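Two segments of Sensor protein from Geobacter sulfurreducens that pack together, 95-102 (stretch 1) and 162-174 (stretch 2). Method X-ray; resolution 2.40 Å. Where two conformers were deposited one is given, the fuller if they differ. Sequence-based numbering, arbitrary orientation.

Stretch 1, residues 95-102: IVYHAIFA
Stretch 2 162-174: AVVAMVPGMYIIR

What fills the apolar centre of the contact? Phe101 does, giving up more surface to the other stretch (138 Å²) than any other residue. Its ring, at chi1 -71° and chi2 -86°, lies over the turn from strand 162-165 into helix 166-174. CE2 meets Val164 CG2 at 3.3 Å (Val164 is m), while CE1 lies 3.9 Å from both Met170 SD and Ile173 CD1; the sulfur approaches the ring edge.

Why can the helix come so close? Gly169 has no side chain, so its CA sits 3.7 Å from Phe101 CZ; a CB there would fall 2.3 Å from CZ, a clash. Beside the ring, Met166 (t, p, p) curls its SD to 3.8 Å from Ala99 CB, a methyl small enough to leave room for the thioether.

What lies away from the Phe101 side? Ile100 and Val163 pair on the other face of the sheet, CG1 to CG2 at 3.6 Å, with Ile100 at m, t and Val163 at t. Farther along, Val96 (t) brings CG1 to 3.6 Å from Ala165 CB.

How does the backbone set this register? Two extended strands, 95-102 and 162-165, run antiparallel at 158°, pairing Phe101 with Ala162, Ile100 with Val163, Ala99 with Val164 and His98 with Ala165. Phe101 N donates to Ala162 O (2.8 Å) and Ala162 N to Phe101 O (3.1 Å); Ala99 N donates to Val164 O (3.1 Å) and Val164 N to Ala99 O (3.3 Å).

Where does the ladder end on the polar side? Ala165, the N-cap (phi/psi -62/130), turns the chain into a helix (59° to strand 95-102). Met166 N, free of an intrahelical partner, donates to Tyr97 O (3.1 Å). A water extends the link, donating to Tyr97 O and accepting from Val167 N, its oxygen 3.0 Å from each.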

# COMPACT_ATOMS: atom_id res chain seq x y z
N ILE A 95 -1.14 9.56 2.23
CA ILE A 95 0.23 9.46 2.73
C ILE A 95 0.30 8.27 3.70
O ILE A 95 -0.45 8.20 4.67
CB ILE A 95 0.65 10.71 3.49
CG1 ILE A 95 0.49 11.93 2.59
CG2 ILE A 95 2.09 10.57 3.95
CD1 ILE A 95 1.29 11.84 1.32
N VAL A 96 1.20 7.34 3.41
CA VAL A 96 1.38 6.15 4.22
C VAL A 96 2.62 6.19 5.12
O VAL A 96 3.75 6.15 4.64
CB VAL A 96 1.51 4.91 3.31
CG1 VAL A 96 1.68 3.66 4.16
CG2 VAL A 96 0.30 4.80 2.44
N TYR A 97 2.41 6.26 6.42
CA TYR A 97 3.51 6.26 7.37
C TYR A 97 3.86 4.82 7.70
O TYR A 97 3.05 3.92 7.50
CB TYR A 97 3.11 6.93 8.67
CG TYR A 97 3.17 8.42 8.65
CD1 TYR A 97 4.38 9.09 8.77
CD2 TYR A 97 2.00 9.17 8.58
CE1 TYR A 97 4.43 10.49 8.84
CE2 TYR A 97 2.03 10.56 8.65
CZ TYR A 97 3.25 11.21 8.78
OH TYR A 97 3.27 12.58 8.87
N HIS A 98 5.07 4.59 8.18
CA HIS A 98 5.47 3.25 8.58
C HIS A 98 5.64 3.23 10.08
O HIS A 98 5.55 4.25 10.76
CB HIS A 98 6.78 2.82 7.95
CG HIS A 98 6.66 2.40 6.53
ND1 HIS A 98 6.58 3.30 5.50
CD2 HIS A 98 6.61 1.17 5.97
CE1 HIS A 98 6.48 2.65 4.35
NE2 HIS A 98 6.50 1.35 4.61
N ALA A 99 5.90 2.05 10.60
CA ALA A 99 6.09 1.95 12.02
C ALA A 99 6.84 0.69 12.34
O ALA A 99 6.90 -0.24 11.53
CB ALA A 99 4.75 1.95 12.71
N ILE A 100 7.48 0.70 13.50
CA ILE A 100 8.17 -0.49 13.95
C ILE A 100 7.23 -1.12 14.98
O ILE A 100 6.73 -0.47 15.91
CB ILE A 100 9.51 -0.16 14.62
CG1 ILE A 100 10.49 0.37 13.57
CG2 ILE A 100 10.06 -1.42 15.28
CD1 ILE A 100 11.76 0.94 14.19
N PHE A 101 6.98 -2.40 14.77
CA PHE A 101 6.11 -3.21 15.60
C PHE A 101 6.96 -4.22 16.39
O PHE A 101 7.99 -4.71 15.89
CB PHE A 101 5.13 -3.97 14.69
CG PHE A 101 4.08 -3.09 14.06
CD1 PHE A 101 2.90 -2.80 14.75
CD2 PHE A 101 4.28 -2.54 12.80
CE1 PHE A 101 1.93 -1.98 14.18
CE2 PHE A 101 3.31 -1.71 12.23
CZ PHE A 101 2.14 -1.44 12.93
N ALA A 102 6.50 -4.54 17.60
CA ALA A 102 7.18 -5.50 18.46
C ALA A 102 6.19 -6.14 19.42
O ALA A 102 5.11 -5.59 19.65
CB ALA A 102 8.26 -4.79 19.27
N ALA A 162 9.26 -6.01 13.35
CA ALA A 162 8.69 -5.98 12.01
C ALA A 162 8.45 -4.52 11.71
O ALA A 162 8.13 -3.74 12.61
CB ALA A 162 7.39 -6.76 11.95
N VAL A 163 8.63 -4.16 10.45
CA VAL A 163 8.41 -2.79 9.99
C VAL A 163 7.39 -2.85 8.85
O VAL A 163 7.65 -3.45 7.81
CB VAL A 163 9.73 -2.15 9.49
CG1 VAL A 163 9.43 -0.90 8.67
CG2 VAL A 163 10.63 -1.79 10.68
N VAL A 164 6.22 -2.25 9.06
CA VAL A 164 5.20 -2.28 8.02
C VAL A 164 4.41 -1.00 8.13
O VAL A 164 4.58 -0.25 9.09
CB VAL A 164 4.23 -3.47 8.16
CG1 VAL A 164 4.99 -4.77 8.19
CG2 VAL A 164 3.40 -3.32 9.40
N ALA A 165 3.56 -0.76 7.14
CA ALA A 165 2.77 0.46 7.15
C ALA A 165 1.89 0.44 8.38
O ALA A 165 1.21 -0.54 8.68
CB ALA A 165 1.94 0.56 5.89
N MET A 166 1.94 1.55 9.09
CA MET A 166 1.19 1.73 10.29
C MET A 166 -0.29 1.31 10.25
O MET A 166 -0.73 0.41 10.98
CB MET A 166 1.29 3.19 10.69
CG MET A 166 0.41 3.56 11.83
SD MET A 166 1.21 3.14 13.36
CE MET A 166 2.08 4.71 13.64
N VAL A 167 -1.06 1.97 9.40
CA VAL A 167 -2.48 1.71 9.35
C VAL A 167 -2.77 0.26 9.02
O VAL A 167 -3.52 -0.41 9.74
CB VAL A 167 -3.16 2.70 8.40
CG1 VAL A 167 -4.61 2.31 8.15
CG2 VAL A 167 -3.08 4.09 9.05
N PRO A 168 -2.20 -0.25 7.95
CA PRO A 168 -2.48 -1.66 7.66
C PRO A 168 -2.09 -2.52 8.89
O PRO A 168 -2.73 -3.53 9.20
CB PRO A 168 -1.58 -1.93 6.47
CG PRO A 168 -1.64 -0.57 5.72
CD PRO A 168 -1.48 0.42 6.85
N GLY A 169 -1.04 -2.09 9.58
CA GLY A 169 -0.56 -2.79 10.74
C GLY A 169 -1.64 -2.91 11.78
O GLY A 169 -1.96 -4.01 12.22
N MET A 170 -2.20 -1.78 12.17
CA MET A 170 -3.27 -1.78 13.14
C MET A 170 -4.47 -2.58 12.64
O MET A 170 -5.03 -3.37 13.38
CB MET A 170 -3.68 -0.35 13.44
CG MET A 170 -2.51 0.51 13.94
SD MET A 170 -1.48 -0.39 15.15
CE MET A 170 -2.42 -0.20 16.65
N TYR A 171 -4.85 -2.41 11.39
CA TYR A 171 -5.99 -3.17 10.89
C TYR A 171 -5.72 -4.64 10.94
O TYR A 171 -6.60 -5.43 11.26
CB TYR A 171 -6.35 -2.80 9.45
CG TYR A 171 -7.21 -1.55 9.38
CD1 TYR A 171 -6.65 -0.29 9.56
CD2 TYR A 171 -8.58 -1.64 9.15
CE1 TYR A 171 -7.45 0.87 9.52
CE2 TYR A 171 -9.38 -0.50 9.11
CZ TYR A 171 -8.81 0.75 9.29
OH TYR A 171 -9.60 1.88 9.25
N ILE A 172 -4.49 -5.01 10.64
CA ILE A 172 -4.13 -6.41 10.65
C ILE A 172 -4.10 -6.98 12.06
O ILE A 172 -4.49 -8.11 12.29
CB ILE A 172 -2.77 -6.61 9.97
CG1 ILE A 172 -2.92 -6.41 8.46
CG2 ILE A 172 -2.26 -8.00 10.24
CD1 ILE A 172 -1.60 -6.28 7.71
N ILE A 173 -3.64 -6.17 13.00
CA ILE A 173 -3.53 -6.63 14.36
C ILE A 173 -4.90 -6.98 14.87
O ILE A 173 -5.08 -7.98 15.58
CB ILE A 173 -2.87 -5.56 15.25
CG1 ILE A 173 -1.36 -5.61 15.06
CG2 ILE A 173 -3.21 -5.80 16.70
CD1 ILE A 173 -0.64 -4.49 15.79
N ARG A 174 -5.88 -6.17 14.49
CA ARG A 174 -7.25 -6.39 14.92
C ARG A 174 -7.87 -7.59 14.22
O ARG A 174 -8.44 -8.47 14.85
CB ARG A 174 -8.10 -5.16 14.63
CG ARG A 174 -9.54 -5.37 15.02
CD ARG A 174 -10.38 -4.14 14.81
NE ARG A 174 -10.72 -3.96 13.41
CZ ARG A 174 -11.54 -3.02 12.97
NH1 ARG A 174 -12.09 -2.18 13.84
NH2 ARG A 174 -11.78 -2.88 11.67
O HOH W 1 0.10 3.79 7.30